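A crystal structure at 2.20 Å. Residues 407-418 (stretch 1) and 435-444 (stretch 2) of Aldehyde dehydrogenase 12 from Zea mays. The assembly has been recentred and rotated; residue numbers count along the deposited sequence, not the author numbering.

Stretch 1, residues 407-418: AMKPTAVFVPLE
Stretch 2 (435-444) GPFQVVTEYS

The apolar centre of the contact lies on the sheet face that carries Thr-411, Val-413, Phe-437 and Val-439. The Phe-437 ring (chi1 t, chi2 -83°) lies obliquely against Thr-411 (m), CG2 to CD2 3.5 Å, and Val-413 (t), whose CG2 is 3.7 Å from Phe-437 CZ; Val-415 CG2 meets Val-439 CG1 at 3.9 Å, both residues t. On the other face, Ala-412 CB packs 4.2 Å from Val-440 CG2.

These side chains are set in register by two parallel strands, 411-414 and 437-443, their axes 30° apart and 4.5 Å at closest approach. Thr-411 CA pairs with Phe-437 CA at 4.7 Å and Phe-414 CA with Val-440 CA at 4.6 Å. Extended backbones (phi -80° to -157°, psi 125° to 158° over the paired residues) let odd-numbered residues of stretch 1 bond alternately: Thr-411 N to Pro-436 O (3.0 Å), Gln-438 N to Thr-411 O (3.0 Å), Val-413 N to Gln-438 O (3.0 Å), Val-440 N to Val-413 O (2.9 Å) and Val-415 N to Val-440 O (2.9 Å).

Beyond the ladder, Thr-441 OG1 (t) donates to Val-415 O at 2.6 Å. Leu-417 (t, p) begins a helix after Pro-416, placing CD2 3.6 Å from Tyr-443 CB. Finally, a water accepts from Leu-417 N (2.6 Å) and donates to Glu-442 O (2.7 Å), bridging the two chain segments.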

# COMPACT_ATOMS: atom_id res chain seq x y z
N ALA A 407 42.36 -22.70 -5.88
CA ALA A 407 42.57 -23.17 -4.51
C ALA A 407 43.55 -22.20 -3.85
O ALA A 407 44.76 -22.41 -3.86
CB ALA A 407 43.08 -24.60 -4.47
N MET A 408 43.00 -21.13 -3.27
CA MET A 408 43.78 -20.02 -2.75
C MET A 408 43.50 -19.81 -1.27
O MET A 408 42.37 -20.00 -0.81
CB MET A 408 43.48 -18.73 -3.51
CG MET A 408 44.19 -18.61 -4.85
SD MET A 408 45.95 -18.29 -4.66
CE MET A 408 45.92 -16.75 -3.74
N LYS A 409 44.53 -19.42 -0.53
CA LYS A 409 44.33 -18.93 0.82
C LYS A 409 43.61 -17.58 0.75
O LYS A 409 43.74 -16.85 -0.23
CB LYS A 409 45.66 -18.77 1.54
CG LYS A 409 46.43 -20.07 1.76
CD LYS A 409 47.77 -19.80 2.44
CE LYS A 409 48.51 -21.09 2.75
NZ LYS A 409 49.85 -20.83 3.34
N PRO A 410 42.83 -17.24 1.79
CA PRO A 410 42.15 -15.94 1.80
C PRO A 410 43.16 -14.81 1.66
O PRO A 410 44.14 -14.73 2.40
CB PRO A 410 41.46 -15.91 3.17
CG PRO A 410 41.30 -17.34 3.54
CD PRO A 410 42.50 -18.04 2.97
N THR A 411 42.91 -13.94 0.68
CA THR A 411 43.88 -12.92 0.29
C THR A 411 43.27 -11.53 0.40
O THR A 411 42.13 -11.30 -0.02
CB THR A 411 44.37 -13.17 -1.13
OG1 THR A 411 45.00 -14.46 -1.21
CG2 THR A 411 45.37 -12.09 -1.55
N ALA A 412 44.05 -10.61 0.96
CA ALA A 412 43.71 -9.19 1.00
C ALA A 412 44.94 -8.40 0.59
O ALA A 412 46.04 -8.63 1.11
CB ALA A 412 43.25 -8.77 2.39
N VAL A 413 44.76 -7.46 -0.34
CA VAL A 413 45.85 -6.64 -0.85
C VAL A 413 45.53 -5.18 -0.56
O VAL A 413 44.46 -4.69 -0.94
CB VAL A 413 46.07 -6.86 -2.36
CG1 VAL A 413 47.11 -5.88 -2.88
CG2 VAL A 413 46.49 -8.29 -2.63
N PHE A 414 46.45 -4.49 0.11
CA PHE A 414 46.30 -3.06 0.31
C PHE A 414 46.72 -2.31 -0.94
O PHE A 414 47.74 -2.63 -1.56
CB PHE A 414 47.13 -2.60 1.50
CG PHE A 414 47.11 -1.10 1.72
CD1 PHE A 414 46.04 -0.50 2.36
CD2 PHE A 414 48.16 -0.31 1.28
CE1 PHE A 414 46.01 0.87 2.56
CE2 PHE A 414 48.14 1.06 1.48
CZ PHE A 414 47.06 1.65 2.12
N VAL A 415 45.92 -1.32 -1.33
CA VAL A 415 46.28 -0.39 -2.40
C VAL A 415 45.95 1.02 -1.91
O VAL A 415 44.81 1.27 -1.49
CB VAL A 415 45.54 -0.72 -3.71
CG1 VAL A 415 45.98 0.24 -4.80
CG2 VAL A 415 45.79 -2.16 -4.14
N PRO A 416 46.91 1.95 -1.93
CA PRO A 416 46.62 3.31 -1.45
C PRO A 416 45.47 3.93 -2.23
O PRO A 416 45.35 3.75 -3.44
CB PRO A 416 47.94 4.05 -1.69
CG PRO A 416 48.98 2.98 -1.70
CD PRO A 416 48.31 1.79 -2.33
N LEU A 417 44.62 4.67 -1.51
CA LEU A 417 43.39 5.19 -2.11
C LEU A 417 43.69 6.10 -3.30
O LEU A 417 43.00 6.03 -4.32
CB LEU A 417 42.58 5.95 -1.06
CG LEU A 417 41.34 6.70 -1.55
CD1 LEU A 417 40.36 5.73 -2.17
CD2 LEU A 417 40.70 7.47 -0.42
N GLU A 418 44.72 6.94 -3.18
CA GLU A 418 45.03 7.88 -4.26
C GLU A 418 45.46 7.16 -5.53
O GLU A 418 45.24 7.68 -6.63
CB GLU A 418 46.12 8.84 -3.80
CG GLU A 418 45.62 10.00 -2.96
CD GLU A 418 46.56 10.32 -1.81
OE1 GLU A 418 46.46 9.66 -0.76
OE2 GLU A 418 47.41 11.23 -1.98
N GLY A 435 36.37 -15.13 -6.00
CA GLY A 435 37.17 -15.97 -5.15
C GLY A 435 37.47 -15.28 -3.84
O GLY A 435 37.03 -14.16 -3.59
N PRO A 436 38.27 -15.94 -2.97
CA PRO A 436 38.57 -15.36 -1.64
C PRO A 436 39.66 -14.28 -1.75
O PRO A 436 40.85 -14.50 -1.48
CB PRO A 436 39.04 -16.58 -0.84
CG PRO A 436 39.45 -17.65 -1.89
CD PRO A 436 39.10 -17.13 -3.26
N PHE A 437 39.24 -13.08 -2.13
CA PHE A 437 40.18 -12.02 -2.48
C PHE A 437 39.49 -10.68 -2.30
O PHE A 437 38.38 -10.48 -2.80
CB PHE A 437 40.70 -12.17 -3.91
CG PHE A 437 41.78 -11.18 -4.29
CD1 PHE A 437 41.45 -9.90 -4.71
CD2 PHE A 437 43.12 -11.52 -4.20
CE1 PHE A 437 42.44 -8.98 -5.03
CE2 PHE A 437 44.11 -10.59 -4.53
CZ PHE A 437 43.76 -9.33 -4.94
N GLN A 438 40.16 -9.75 -1.62
CA GLN A 438 39.62 -8.41 -1.44
C GLN A 438 40.76 -7.40 -1.50
O GLN A 438 41.92 -7.72 -1.25
CB GLN A 438 38.89 -8.27 -0.10
CG GLN A 438 39.74 -8.57 1.12
CD GLN A 438 39.05 -8.20 2.41
OE1 GLN A 438 38.34 -7.20 2.48
NE2 GLN A 438 39.28 -8.98 3.44
N VAL A 439 40.40 -6.16 -1.80
CA VAL A 439 41.31 -5.03 -1.74
C VAL A 439 40.97 -4.21 -0.50
O VAL A 439 39.79 -3.97 -0.21
CB VAL A 439 41.26 -4.17 -3.02
CG1 VAL A 439 42.15 -2.95 -2.90
CG2 VAL A 439 41.64 -5.02 -4.23
N VAL A 440 41.99 -3.80 0.24
CA VAL A 440 41.83 -2.93 1.40
C VAL A 440 42.53 -1.60 1.09
O VAL A 440 43.59 -1.57 0.46
CB VAL A 440 42.41 -3.57 2.67
CG1 VAL A 440 42.33 -2.62 3.85
CG2 VAL A 440 41.69 -4.87 2.98
N THR A 441 41.90 -0.50 1.51
CA THR A 441 42.50 0.81 1.37
C THR A 441 42.13 1.66 2.57
O THR A 441 41.30 1.28 3.42
CB THR A 441 42.06 1.49 0.07
OG1 THR A 441 42.95 2.57 -0.22
CG2 THR A 441 40.64 2.03 0.19
N GLU A 442 42.77 2.82 2.66
CA GLU A 442 42.60 3.72 3.79
C GLU A 442 42.26 5.12 3.29
O GLU A 442 42.78 5.57 2.27
CB GLU A 442 43.86 3.77 4.65
CG GLU A 442 43.71 4.61 5.91
CD GLU A 442 45.03 4.91 6.59
OE1 GLU A 442 45.45 4.11 7.45
OE2 GLU A 442 45.65 5.94 6.25
N TYR A 443 41.37 5.79 4.02
CA TYR A 443 41.03 7.18 3.75
C TYR A 443 41.04 7.97 5.05
O TYR A 443 40.64 7.45 6.10
CB TYR A 443 39.67 7.32 3.05
CG TYR A 443 38.44 7.08 3.91
CD1 TYR A 443 37.94 5.80 4.11
CD2 TYR A 443 37.76 8.15 4.50
CE1 TYR A 443 36.81 5.58 4.88
CE2 TYR A 443 36.64 7.94 5.27
CZ TYR A 443 36.17 6.66 5.46
OH TYR A 443 35.05 6.45 6.23
N SER A 444 41.52 9.20 4.98
CA SER A 444 41.55 10.09 6.13
C SER A 444 40.24 10.85 6.24
O SER A 444 39.36 10.76 5.38
CB SER A 444 42.73 11.06 6.04
OG SER A 444 42.58 11.96 4.96
O HOH W 1 45.04 4.63 1.10